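Local coordinates for putative capsular polysaccharide biosynthesis protein (Streptococcus pneumoniae serotype 4, PDB 6EWJ) that probably acts as a pyridoxal phosphate-dependent sugar aminotransferase in the biosynthesis of pneumococcal teichoic acid, at residues A[43-47]-A[57-61]; A[70-74]-A[231-236]; A[195-201]-A[212-218]. All coordinates share one frame; numbering follows the deposited sequence.

Contact 1 (A[43-47]-A[57-61]); sequences KELER and KTVCL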
ATOM      1  N   LYS A  43       7.907  12.878   7.870  1.00 23.02           N
ATOM      2  CA  LYS A  43       7.694  13.360   9.241  1.00 24.03           C
ATOM      3  C   LYS A  43       7.375  14.863   9.230  1.00 23.81           C
ATOM      4  O   LYS A  43       6.466  15.296   9.907  1.00 23.85           O
ATOM      5  CB  LYS A  43       8.877  13.010  10.175  1.00 25.95           C
ATOM      6  CG  LYS A  43       9.295  11.526  10.172  1.00 26.59           C
ATOM      7  CD  LYS A  43       8.133  10.534  10.120  1.00 27.04           C
ATOM      8  CE  LYS A  43       8.579   9.083  10.297  1.00 27.67           C
ATOM      9  NZ  LYS A  43       7.522   8.051  10.067  1.00 26.95           N
ATOM     10  N   GLU A  44       8.057  15.633   8.403  1.00 24.55           N
ATOM     11  CA  GLU A  44       7.817  17.089   8.325  1.00 25.61           C
ATOM     12  C   GLU A  44       6.425  17.320   7.729  1.00 23.99           C
ATOM     13  O   GLU A  44       5.715  18.187   8.212  1.00 22.80           O
ATOM     14  CB  GLU A  44       8.905  17.792   7.500  1.00 27.87           C
ATOM     15  CG  GLU A  44       8.773  19.303   7.327  1.00 30.63           C
ATOM     16  CD  GLU A  44       8.940  20.130   8.605  1.00 32.44           C
ATOM     17  OE1 GLU A  44       9.215  19.575   9.697  1.00 35.17           O
ATOM     18  OE2 GLU A  44       8.748  21.361   8.533  1.00 35.67           O
ATOM     19  N   LEU A  45       6.020  16.504   6.748  1.00 21.79           N
ATOM     20  CA  LEU A  45       4.669  16.675   6.166  1.00 21.31           C
ATOM     21  C   LEU A  45       3.557  16.400   7.186  1.00 20.66           C
ATOM     22  O   LEU A  45       2.597  17.164   7.285  1.00 21.23           O
ATOM     23  CB  LEU A  45       4.454  15.839   4.904  1.00 20.34           C
ATOM     24  CG  LEU A  45       3.043  15.988   4.268  1.00 20.03           C
ATOM     25  CD1 LEU A  45       2.707  17.420   3.825  1.00 20.43           C
ATOM     26  CD2 LEU A  45       2.899  15.011   3.127  1.00 19.51           C
ATOM     27  N   GLU A  46       3.757  15.358   7.976  1.00 20.26           N
ATOM     28  CA  GLU A  46       2.835  15.026   9.045  1.00 20.31           C
ATOM     29  C   GLU A  46       2.732  16.195  10.042  1.00 21.24           C
ATOM     30  O   GLU A  46       1.645  16.506  10.523  1.00 20.80           O
ATOM     31  CB  GLU A  46       3.284  13.771   9.771  1.00 20.42           C
ATOM     32  CG  GLU A  46       3.158  12.497   8.910  1.00 20.25           C
ATOM     33  CD  GLU A  46       3.719  11.269   9.566  1.00 20.81           C
ATOM     34  OE1 GLU A  46       4.457  11.407  10.561  1.00 22.04           O
ATOM     35  OE2 GLU A  46       3.424  10.128   9.089  1.00 20.56           O
ATOM     36  N   ARG A  47       3.888  16.718  10.444  1.00 21.94           N
ATOM     37  CA  ARG A  47       3.933  17.867  11.391  1.00 23.38           C
ATOM     38  C   ARG A  47       3.152  19.071  10.829  1.00 22.94           C
ATOM     39  O   ARG A  47       2.255  19.593  11.489  1.00 23.12           O
ATOM     40  CB  ARG A  47       5.390  18.213  11.718  1.00 25.00           C
ATOM     41  CG  ARG A  47       6.062  17.150  12.605  1.00 26.47           C
ATOM     42  CD  ARG A  47       7.368  17.647  13.303  1.00 28.34           C
ATOM     43  NE  ARG A  47       8.467  17.902  12.368  1.00 29.46           N
ATOM     44  CZ  ARG A  47       9.289  16.978  11.854  1.00 30.72           C
ATOM     45  NH1 ARG A  47       9.176  15.707  12.222  1.00 31.32           N
ATOM     46  NH2 ARG A  47      10.230  17.328  10.982  1.00 31.01           N
ATOM     47  N   LYS A  57      -1.371  14.916  15.894  1.00 23.87           N
ATOM     48  CA  LYS A  57      -0.473  14.055  15.128  1.00 23.58           C
ATOM     49  C   LYS A  57      -1.168  13.623  13.858  1.00 21.65           C
ATOM     50  O   LYS A  57      -2.383  13.449  13.867  1.00 20.49           O
ATOM     51  CB  LYS A  57      -0.134  12.790  15.900  1.00 24.47           C
ATOM     52  CG  LYS A  57       0.557  12.939  17.233  1.00 26.32           C
ATOM     53  CD  LYS A  57       1.966  13.497  17.142  1.00 28.13           C
ATOM     54  CE  LYS A  57       2.973  12.512  16.566  1.00 28.21           C
ATOM     55  NZ  LYS A  57       4.373  12.962  16.899  1.00 29.59           N
ATOM     56  N   THR A  58      -0.381  13.458  12.788  1.00 20.59           N
ATOM     57  CA  THR A  58      -0.906  12.921  11.520  1.00 19.73           C
ATOM     58  C   THR A  58      -0.010  11.754  11.063  1.00 19.58           C
ATOM     59  O   THR A  58       1.220  11.784  11.285  1.00 19.72           O
ATOM     60  CB  THR A  58      -0.957  14.013  10.480  1.00 19.43           C
ATOM     61  OG1 THR A  58      -1.798  15.068  10.981  1.00 19.68           O
ATOM     62  CG2 THR A  58      -1.492  13.523   9.159  1.00 18.78           C
ATOM     63  N   VAL A  59      -0.640  10.746  10.481  1.00 18.73           N
ATOM     64  CA  VAL A  59       0.053   9.549   9.948  1.00 18.96           C
ATOM     65  C   VAL A  59      -0.151   9.566   8.449  1.00 18.27           C
ATOM     66  O   VAL A  59      -1.281   9.449   7.966  1.00 17.88           O
ATOM     67  CB  VAL A  59      -0.511   8.258  10.526  1.00 19.14           C
ATOM     68  CG1 VAL A  59       0.237   7.043   9.943  1.00 19.46           C
ATOM     69  CG2 VAL A  59      -0.437   8.278  12.025  1.00 20.15           C
ATOM     70  N   CYS A  60       0.922   9.833   7.728  1.00 18.58           N
ATOM     71  CA  CYS A  60       0.860   9.958   6.284  1.00 18.13           C
ATOM     72  C   CYS A  60       1.066   8.555   5.726  1.00 18.09           C
ATOM     73  O   CYS A  60       1.950   7.813   6.193  1.00 17.42           O
ATOM     74  CB  CYS A  60       1.930  10.866   5.744  1.00 19.13           C
ATOM     75  SG  CYS A  60       1.459  12.592   5.792  1.00 21.40           S
ATOM     76  N   LEU A  61       0.194   8.182   4.783  1.00 17.27           N
ATOM     77  CA  LEU A  61       0.173   6.822   4.247  1.00 17.11           C
ATOM     78  C   LEU A  61      -0.007   6.871   2.726  1.00 16.45           C
ATOM     79  O   LEU A  61      -0.077   7.960   2.102  1.00 16.06           O
ATOM     80  CB  LEU A  61      -0.972   6.063   4.907  1.00 17.67           C
ATOM     81  CG  LEU A  61      -1.020   5.925   6.438  1.00 18.13           C
ATOM     82  CD1 LEU A  61      -2.374   5.461   6.918  1.00 18.60           C
ATOM     83  CD2 LEU A  61       0.045   4.992   6.899  1.00 19.26           C
TER

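Contact 2 (A[70-74]-A[231-236]); sequences LILRV and EFQILS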
ATOM      1  N   LEU A  70      -6.824   1.496   8.353  1.00 18.57           N
ATOM      2  CA  LEU A  70      -5.998   1.440   9.575  1.00 18.58           C
ATOM      3  C   LEU A  70      -6.715   1.985  10.786  1.00 19.14           C
ATOM      4  O   LEU A  70      -6.565   1.451  11.874  1.00 19.27           O
ATOM      5  CB  LEU A  70      -4.635   2.090   9.400  1.00 18.77           C
ATOM      6  CG  LEU A  70      -3.645   1.305   8.502  1.00 18.17           C
ATOM      7  CD1 LEU A  70      -2.253   1.876   8.703  1.00 18.15           C
ATOM      8  CD2 LEU A  70      -3.646  -0.202   8.727  1.00 18.19           C
ATOM      9  N   ILE A  71      -7.510   3.029  10.596  1.00 18.79           N
ATOM     10  CA  ILE A  71      -8.341   3.542  11.688  1.00 19.23           C
ATOM     11  C   ILE A  71      -9.230   2.409  12.246  1.00 19.56           C
ATOM     12  O   ILE A  71      -9.277   2.165  13.454  1.00 19.73           O
ATOM     13  CB  ILE A  71      -9.194   4.752  11.226  1.00 19.38           C
ATOM     14  CG1 ILE A  71      -8.273   5.945  10.920  1.00 19.10           C
ATOM     15  CG2 ILE A  71     -10.226   5.115  12.290  1.00 20.01           C
ATOM     16  CD1 ILE A  71      -8.929   7.091  10.184  1.00 19.10           C
ATOM     17  N   LEU A  72      -9.916   1.716  11.326  1.00 19.06           N
ATOM     18  CA  LEU A  72     -10.713   0.590  11.727  1.00 19.57           C
ATOM     19  C   LEU A  72      -9.906  -0.476  12.414  1.00 19.91           C
ATOM     20  O   LEU A  72     -10.368  -1.051  13.393  1.00 20.20           O
ATOM     21  CB  LEU A  72     -11.471  -0.001  10.536  1.00 19.28           C
ATOM     22  CG  LEU A  72     -12.483   0.886   9.832  1.00 18.72           C
ATOM     23  CD1 LEU A  72     -13.188   0.040   8.773  1.00 18.60           C
ATOM     24  CD2 LEU A  72     -13.479   1.501  10.795  1.00 19.15           C
ATOM     25  N   ARG A  73      -8.702  -0.773  11.904  1.00 19.91           N
ATOM     26  CA  ARG A  73      -7.878  -1.796  12.549  1.00 20.67           C
ATOM     27  C   ARG A  73      -7.331  -1.348  13.917  1.00 21.24           C
ATOM     28  O   ARG A  73      -7.221  -2.159  14.834  1.00 21.54           O
ATOM     29  CB  ARG A  73      -6.755  -2.284  11.637  1.00 20.65           C
ATOM     30  CG  ARG A  73      -7.271  -2.993  10.406  1.00 20.42           C
ATOM     31  CD  ARG A  73      -6.155  -3.522   9.534  1.00 20.39           C
ATOM     32  NE  ARG A  73      -6.712  -4.228   8.388  1.00 20.56           N
ATOM     33  CZ  ARG A  73      -7.222  -5.450   8.381  1.00 21.48           C
ATOM     34  NH1 ARG A  73      -7.238  -6.233   9.457  1.00 22.35           N
ATOM     35  NH2 ARG A  73      -7.717  -5.928   7.240  1.00 21.90           N
ATOM     36  N   VAL A  74      -7.064  -0.055  14.079  1.00 21.34           N
ATOM     37  CA  VAL A  74      -6.598   0.482  15.387  1.00 22.05           C
ATOM     38  C   VAL A  74      -7.764   0.361  16.403  1.00 23.61           C
ATOM     39  O   VAL A  74      -7.590  -0.116  17.535  1.00 23.88           O
ATOM     40  CB  VAL A  74      -6.106   1.921  15.254  1.00 21.76           C
ATOM     41  CG1 VAL A  74      -6.032   2.616  16.609  1.00 22.45           C
ATOM     42  CG2 VAL A  74      -4.761   1.952  14.517  1.00 21.16           C
ATOM     43  N   GLU A 231       1.028   3.159  17.116  1.00 26.98           N
ATOM     44  CA  GLU A 231       0.175   2.025  16.681  1.00 26.61           C
ATOM     45  C   GLU A 231      -0.132   2.045  15.179  1.00 24.81           C
ATOM     46  O   GLU A 231      -0.137   0.996  14.516  1.00 24.03           O
ATOM     47  CB  GLU A 231      -1.147   1.961  17.478  1.00 28.16           C
ATOM     48  CG  GLU A 231      -0.961   1.297  18.847  1.00 30.06           C
ATOM     49  CD  GLU A 231      -2.202   1.271  19.745  1.00 31.14           C
ATOM     50  OE1 GLU A 231      -3.316   1.107  19.241  1.00 32.15           O
ATOM     51  OE2 GLU A 231      -2.035   1.428  20.987  1.00 33.32           O
ATOM     52  N   PHE A 232      -0.384   3.222  14.628  1.00 23.78           N
ATOM     53  CA  PHE A 232      -0.575   3.349  13.159  1.00 22.11           C
ATOM     54  C   PHE A 232       0.697   3.006  12.400  1.00 21.66           C
ATOM     55  O   PHE A 232       0.664   2.297  11.366  1.00 21.45           O
ATOM     56  CB  PHE A 232      -1.001   4.744  12.756  1.00 21.64           C
ATOM     57  CG  PHE A 232      -2.462   5.003  12.894  1.00 21.31           C
ATOM     58  CD1 PHE A 232      -3.319   4.734  11.868  1.00 20.55           C
ATOM     59  CD2 PHE A 232      -2.977   5.540  14.054  1.00 21.52           C
ATOM     60  CE1 PHE A 232      -4.685   4.981  12.008  1.00 20.56           C
ATOM     61  CE2 PHE A 232      -4.331   5.809  14.185  1.00 21.80           C
ATOM     62  CZ  PHE A 232      -5.188   5.520  13.169  1.00 20.82           C
ATOM     63  N   GLN A 233       1.828   3.532  12.909  1.00 22.19           N
ATOM     64  CA  GLN A 233       3.127   3.303  12.290  1.00 22.78           C
ATOM     65  C   GLN A 233       3.416   1.838  12.149  1.00 22.17           C
ATOM     66  O   GLN A 233       3.807   1.389  11.062  1.00 21.89           O
ATOM     67  CB  GLN A 233       4.271   3.992  13.070  1.00 23.87           C
ATOM     68  CG  GLN A 233       4.363   5.479  12.824  1.00 24.07           C
ATOM     69  CD  GLN A 233       4.522   5.915  11.376  1.00 24.15           C
ATOM     70  OE1 GLN A 233       3.973   6.951  10.987  1.00 25.62           O
ATOM     71  NE2 GLN A 233       5.242   5.150  10.572  1.00 24.40           N
ATOM     72  N   ILE A 234       3.178   1.110  13.237  1.00 22.61           N
ATOM     73  CA  ILE A 234       3.414  -0.315  13.346  1.00 23.26           C
ATOM     74  C   ILE A 234       2.536  -1.112  12.363  1.00 22.08           C
ATOM     75  O   ILE A 234       3.000  -2.008  11.654  1.00 20.82           O
ATOM     76  CB  ILE A 234       3.203  -0.755  14.799  1.00 25.01           C
ATOM     77  CG1 ILE A 234       4.400  -0.329  15.666  1.00 26.20           C
ATOM     78  CG2 ILE A 234       3.077  -2.277  14.959  1.00 25.65           C
ATOM     79  CD1 ILE A 234       5.103   0.969  15.282  1.00 25.85           C
ATOM     80  N   LEU A 235       1.258  -0.713  12.256  1.00 21.79           N
ATOM     81  CA  LEU A 235       0.368  -1.387  11.309  1.00 21.10           C
ATOM     82  C   LEU A 235       0.710  -1.104   9.857  1.00 20.07           C
ATOM     83  O   LEU A 235       0.431  -1.946   8.989  1.00 21.39           O
ATOM     84  CB  LEU A 235      -1.116  -1.021  11.556  1.00 21.06           C
ATOM     85  CG  LEU A 235      -1.690  -1.425  12.900  1.00 21.98           C
ATOM     86  CD1 LEU A 235      -3.153  -1.057  13.019  1.00 22.26           C
ATOM     87  CD2 LEU A 235      -1.497  -2.902  13.232  1.00 22.71           C
ATOM     88  N   SER A 236       1.269   0.059   9.576  1.00 18.74           N
ATOM     89  CA  SER A 236       1.599   0.488   8.219  1.00 17.61           C
ATOM     90  C   SER A 236       2.912  -0.115   7.692  1.00 18.09           C
ATOM     91  O   SER A 236       3.177  -0.067   6.479  1.00 17.41           O
ATOM     92  CB  SER A 236       1.716   2.001   8.154  1.00 17.14           C
ATOM     93  OG  SER A 236       2.936   2.464   8.725  1.00 17.55           O
TER

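Contact 3 (A[195-201]-A[212-218]); sequences DFTSFSF and GGSATWK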
ATOM      1  N   ASP A 195     -13.896  12.145  15.487  1.00 24.44           N
ATOM      2  CA  ASP A 195     -12.950  11.418  16.340  1.00 24.84           C
ATOM      3  C   ASP A 195     -11.666  11.039  15.590  1.00 23.36           C
ATOM      4  O   ASP A 195     -10.543  11.270  16.049  1.00 23.96           O
ATOM      5  CB  ASP A 195     -13.630  10.198  16.945  1.00 25.47           C
ATOM      6  CG  ASP A 195     -14.774  10.562  17.843  1.00 26.62           C
ATOM      7  OD1 ASP A 195     -14.631  11.481  18.694  1.00 27.98           O
ATOM      8  OD2 ASP A 195     -15.846   9.913  17.738  1.00 26.39           O
ATOM      9  N   PHE A 196     -11.833  10.486  14.415  1.00 22.27           N
ATOM     10  CA  PHE A 196     -10.721  10.217  13.492  1.00 20.67           C
ATOM     11  C   PHE A 196     -11.124  10.729  12.119  1.00 19.84           C
ATOM     12  O   PHE A 196     -12.339  10.781  11.797  1.00 19.95           O
ATOM     13  CB  PHE A 196     -10.409   8.699  13.392  1.00 20.51           C
ATOM     14  CG  PHE A 196      -9.907   8.076  14.648  1.00 21.04           C
ATOM     15  CD1 PHE A 196     -10.790   7.698  15.652  1.00 22.00           C
ATOM     16  CD2 PHE A 196      -8.567   7.805  14.815  1.00 21.08           C
ATOM     17  CE1 PHE A 196     -10.332   7.115  16.815  1.00 22.60           C
ATOM     18  CE2 PHE A 196      -8.089   7.200  15.965  1.00 21.79           C
ATOM     19  CZ  PHE A 196      -8.970   6.860  16.977  1.00 22.70           C
ATOM     20  N   THR A 197     -10.126  11.077  11.306  1.00 19.03           N
ATOM     21  CA  THR A 197     -10.356  11.536   9.940  1.00 18.59           C
ATOM     22  C   THR A 197      -9.347  10.899   8.971  1.00 18.28           C
ATOM     23  O   THR A 197      -8.138  10.863   9.264  1.00 18.28           O
ATOM     24  CB  THR A 197     -10.299  13.079   9.847  1.00 18.84           C
ATOM     25  OG1 THR A 197     -11.214  13.652  10.799  1.00 18.94           O
ATOM     26  CG2 THR A 197     -10.647  13.577   8.455  1.00 18.26           C
ATOM     27  N   SER A 198      -9.832  10.452   7.811  1.00 17.83           N
ATOM     28  CA  SER A 198      -8.958  10.139   6.659  1.00 17.73           C
ATOM     29  C   SER A 198      -9.035  11.179   5.559  1.00 17.03           C
ATOM     30  O   SER A 198     -10.100  11.616   5.177  1.00 17.07           O
ATOM     31  CB  SER A 198      -9.286   8.754   6.005  1.00 17.87           C
ATOM     32  OG  SER A 198     -10.668   8.659   5.794  1.00 19.80           O
ATOM     33  N   PHE A 199      -7.889  11.482   5.003  1.00 16.77           N
ATOM     34  CA  PHE A 199      -7.729  12.360   3.869  1.00 16.59           C
ATOM     35  C   PHE A 199      -7.099  11.641   2.697  1.00 16.39           C
ATOM     36  O   PHE A 199      -6.357  10.643   2.873  1.00 16.43           O
ATOM     37  CB  PHE A 199      -6.796  13.518   4.252  1.00 17.00           C
ATOM     38  CG  PHE A 199      -7.376  14.476   5.267  1.00 17.34           C
ATOM     39  CD1 PHE A 199      -8.295  15.429   4.886  1.00 17.60           C
ATOM     40  CD2 PHE A 199      -6.951  14.452   6.611  1.00 18.06           C
ATOM     41  CE1 PHE A 199      -8.855  16.322   5.818  1.00 18.15           C
ATOM     42  CE2 PHE A 199      -7.485  15.343   7.544  1.00 18.10           C
ATOM     43  CZ  PHE A 199      -8.414  16.280   7.136  1.00 18.73           C
ATOM     44  N   SER A 200      -7.322  12.183   1.505  1.00 16.35           N
ATOM     45  CA  SER A 200      -6.826  11.566   0.270  1.00 16.29           C
ATOM     46  C   SER A 200      -5.995  12.632  -0.426  1.00 16.77           C
ATOM     47  O   SER A 200      -6.447  13.750  -0.559  1.00 17.36           O
ATOM     48  CB  SER A 200      -7.932  11.171  -0.704  1.00 15.81           C
ATOM     49  OG  SER A 200      -7.397  10.685  -1.925  1.00 16.18           O
ATOM     50  N   PHE A 201      -4.855  12.193  -0.954  1.00 16.79           N
ATOM     51  CA  PHE A 201      -3.992  12.998  -1.789  1.00 17.62           C
ATOM     52  C   PHE A 201      -3.821  12.334  -3.144  1.00 17.92           C
ATOM     53  O   PHE A 201      -2.785  12.488  -3.825  1.00 17.77           O
ATOM     54  CB  PHE A 201      -2.595  13.190  -1.114  1.00 18.05           C
ATOM     55  CG  PHE A 201      -2.628  13.470   0.347  1.00 17.97           C
ATOM     56  CD1 PHE A 201      -3.555  14.339   0.921  1.00 18.87           C
ATOM     57  CD2 PHE A 201      -1.649  12.958   1.153  1.00 18.63           C
ATOM     58  CE1 PHE A 201      -3.537  14.606   2.286  1.00 18.94           C
ATOM     59  CE2 PHE A 201      -1.590  13.270   2.522  1.00 18.87           C
ATOM     60  CZ  PHE A 201      -2.551  14.053   3.081  1.00 18.99           C
ATOM     61  N   GLY A 212      -1.599   8.979  -2.195  1.00 17.87           N
ATOM     62  CA  GLY A 212      -1.305   9.217  -0.812  1.00 17.04           C
ATOM     63  C   GLY A 212      -2.554   9.532  -0.020  1.00 16.64           C
ATOM     64  O   GLY A 212      -3.660   9.693  -0.563  1.00 17.02           O
ATOM     65  N   GLY A 213      -2.382   9.595   1.288  1.00 15.81           N
ATOM     66  CA  GLY A 213      -3.404  10.035   2.167  1.00 15.45           C
ATOM     67  C   GLY A 213      -2.888  10.044   3.569  1.00 15.58           C
ATOM     68  O   GLY A 213      -1.647   9.873   3.828  1.00 15.14           O
ATOM     69  N   SER A 214      -3.794  10.370   4.478  1.00 15.45           N
ATOM     70  CA  SER A 214      -3.436  10.418   5.870  1.00 15.91           C
ATOM     71  C   SER A 214      -4.567  10.031   6.790  1.00 15.90           C
ATOM     72  O   SER A 214      -5.745  10.188   6.440  1.00 17.08           O
ATOM     73  CB  SER A 214      -2.893  11.841   6.233  1.00 16.02           C
ATOM     74  OG  SER A 214      -3.960  12.805   6.230  1.00 15.77           O
ATOM     75  N   ALA A 215      -4.181   9.641   7.996  1.00 16.44           N
ATOM     76  CA  ALA A 215      -5.063   9.491   9.157  1.00 16.98           C
ATOM     77  C   ALA A 215      -4.667  10.478  10.241  1.00 17.64           C
ATOM     78  O   ALA A 215      -3.484  10.654  10.570  1.00 17.99           O
ATOM     79  CB  ALA A 215      -4.952   8.102   9.736  1.00 17.52           C
ATOM     80  N   THR A 216      -5.665  11.084  10.836  1.00 18.48           N
ATOM     81  CA  THR A 216      -5.468  11.867  12.018  1.00 19.93           C
ATOM     82  C   THR A 216      -6.676  11.710  12.952  1.00 20.98           C
ATOM     83  O   THR A 216      -7.648  11.010  12.626  1.00 20.89           O
ATOM     84  CB  THR A 216      -5.178  13.349  11.658  1.00 20.17           C
ATOM     85  OG1 THR A 216      -4.696  14.063  12.814  1.00 20.41           O
ATOM     86  CG2 THR A 216      -6.436  14.039  11.085  1.00 19.96           C
ATOM     87  N   TRP A 217      -6.596  12.379  14.106  1.00 22.11           N
ATOM     88  CA  TRP A 217      -7.604  12.290  15.130  1.00 23.47           C
ATOM     89  C   TRP A 217      -7.650  13.593  15.899  1.00 24.80           C
ATOM     90  O   TRP A 217      -6.627  14.247  16.091  1.00 25.21           O
ATOM     91  CB  TRP A 217      -7.360  11.115  16.091  1.00 24.19           C
ATOM     92  CG  TRP A 217      -6.014  11.112  16.757  1.00 24.52           C
ATOM     93  CD1 TRP A 217      -5.684  11.675  17.984  1.00 26.17           C
ATOM     94  CD2 TRP A 217      -4.834  10.508  16.256  1.00 23.97           C
ATOM     95  NE1 TRP A 217      -4.339  11.461  18.253  1.00 26.15           N
ATOM     96  CE2 TRP A 217      -3.805  10.738  17.203  1.00 25.34           C
ATOM     97  CE3 TRP A 217      -4.527   9.818  15.072  1.00 23.57           C
ATOM     98  CZ2 TRP A 217      -2.514  10.283  17.001  1.00 25.04           C
ATOM     99  CZ3 TRP A 217      -3.209   9.368  14.873  1.00 23.23           C
ATOM    100  CH2 TRP A 217      -2.236   9.606  15.830  1.00 23.95           C
ATOM    101  N   LYS A 218      -8.828  13.957  16.369  1.00 26.32           N
ATOM    102  CA  LYS A 218      -8.916  15.175  17.148  1.00 28.40           C
ATOM    103  C   LYS A 218      -8.377  14.943  18.572  1.00 29.14           C
ATOM    104  O   LYS A 218      -8.441  13.839  19.113  1.00 28.93           O
ATOM    105  CB  LYS A 218     -10.331  15.753  17.103  1.00 29.83           C
ATOM    106  CG  LYS A 218     -11.344  15.146  18.042  1.00 31.35           C
ATOM    107  CD  LYS A 218     -12.678  15.859  17.813  1.00 32.65           C
ATOM    108  CE  LYS A 218     -13.744  15.377  18.771  1.00 34.44           C
ATOM    109  NZ  LYS A 218     -15.036  15.974  18.350  1.00 35.74           N
TER
HETATM  110  O   HOH W   1     -10.221  11.778  18.726  1.00 14.67           O
HETATM  111  O   HOH W   2      -6.409   8.068  -1.743  1.00 19.75           O

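Contact 1 (A[43-47]-A[57-61])
Glu46 reaches from its helix to the edge of strand 58-61 and makes the one hydrogen bond between the two segments. The donor is Cys60 N, 2.9 Å from Glu46 OE2, with an N-H...O angle of 178°. It meets that oxygen on the anti side, 25° out of the carboxylate plane. The other oxygen, OE1, is bonded to the hydroxyl of Tyr229 on helix 225-236, so each carboxylate oxygen has its own partner. The carboxylate also passes Thr58 O, 3.3 Å from Glu46 OE1, two acceptors with no bond between them.

The remaining contacts are mainly close packing. The Glu46 chain, extended beyond CG (chi2 174°), passes over Thr58 O to Cys60 N, and its CG lies 3.6 Å from Cys60 SG. That sulfur also meets Leu45 CD2 at 3.9 Å, so it touches two successive helix residues. Thr58 CB comes within 3.6 Å of Glu46 O, while its hydroxyl is bonded to Ser50.

Strand 58-61 is outermost in its sheet within this chain, and Glu46 serves its Cys60 amide. Bonds at both oxygens should fix the rotation of the buried carboxylate; the amide would probably favour its charged form, while Thr58 O would work against it.

Contact 2 (A[70-74]-A[231-236])
Val74 is set into the hollow between Phe232 and Leu235. Its CG2 methyl sits squarely over the Phe232 ring, 3.8 Å from the centroid and 7° off the ring normal, a CH-pi contact nearly over the ring centre. The same methyl meets Leu235 CD1 at 3.7 Å, so one carbon fills the space between ring and leucine. The other methyl, CG1, lies near Glu231 OE1, whose carboxylate is held by Lys163 and Trp164.

The ring is itself a projection. With CG placed beside the backbone N (chi1 -83°), it reaches across to helix 64-74, where CE1 comes 3.7 Å from Ile71 N and CZ 3.8 Å from Ile71 CG1. Leu70 adds its CB at 3.8 Å from Phe232 CD1, so the ring occupies a groove formed by Leu70, Ile71 and Val74.

Further along, the side chains of Leu70 and Leu235 lie side by side, pointing opposite ways, which brings Leu70 CD2 within 3.9 Å of Leu235 CB. The second Leu70 methyl, CD1, lies 4.0 Å from Ser236 CB. Arg73 contributes its CB to Leu235 CD1, while its guanidinium end turns away to Glu69.

The axes of segments 70-74 and 231-236 come within 10.2 Å at 114°, giving a steep crossing with interlocked side chains. Beneath it lies the sheet: Leu70 and Ser236 touch Leu61, Phe232 touches Val59, and both Ile71 and Phe232 rest on Ala215 of strand 213-217.

Contact 3 (A[195-201]-A[212-218])
Phe201 lies across the backbone of Gly212 and Gly213, with Gly213 CA over one face of its ring, 3.9 Å from the centroid. The backbone of Gly213 thus presents its CA directly to the ring. The ring's far end meets Ser214, CZ standing 3.7 Å from OG, while Phe201 N donates to Gly212 O.

Ser214 is wedged between two phenylalanines. Its OG lies at the edge of the Phe199 ring, 3.4 Å from CD2, having been swung between the backbone N and carbonyl carbon (chi1 71°). The pair is also joined through the main chain in both directions, Phe199 N to Ser214 O and Ser214 N to Phe199 O. These bonds belong to an antiparallel ladder in the seven-stranded mixed sheet of the PLP-dependent aminotransferase fold. Ser200, beside Phe201, is a residue seen to bind the cofactor, absent here.

Thr216 forms the next hydrogen-bonded pair, with Thr197. Thr197 N reaches Thr216 O at 2.8 Å with an angle of 167°, and Thr216 N returns the bond at 2.9 Å to Thr197 O. Thr216 CG2 touches the edge of the Phe199 ring, 3.9 Å from CE2, while its hydroxyl is bonded to Lys57 O and Thr55 on the side of strand 58-61.

In the fold
All three contacts are buried, but contact 3 is the most central, about 8 Å from the chain centre to its own centre, against 17 and 18 Å for contacts 1 and 2; contact 2 is partly exposed at Arg73, Glu231 and Leu235. Contact 3 is mainly backbone hydrogen bonding between neighbouring strands. Contact 1 joins helix 40-53 to the edge strand through a carboxylate, and contact 2 joins two helices mainly by apolar side chains, with a CH-pi contact. The sheet unites them: strand 58-61 pairs with strand 213-217 through Leu61 N and Gly213 O, 2.7 Å apart, a probable hydrogen bond. On the face bearing Phe196, Ala215 and Trp217, Ile71 and Phe232 pack against contact 3.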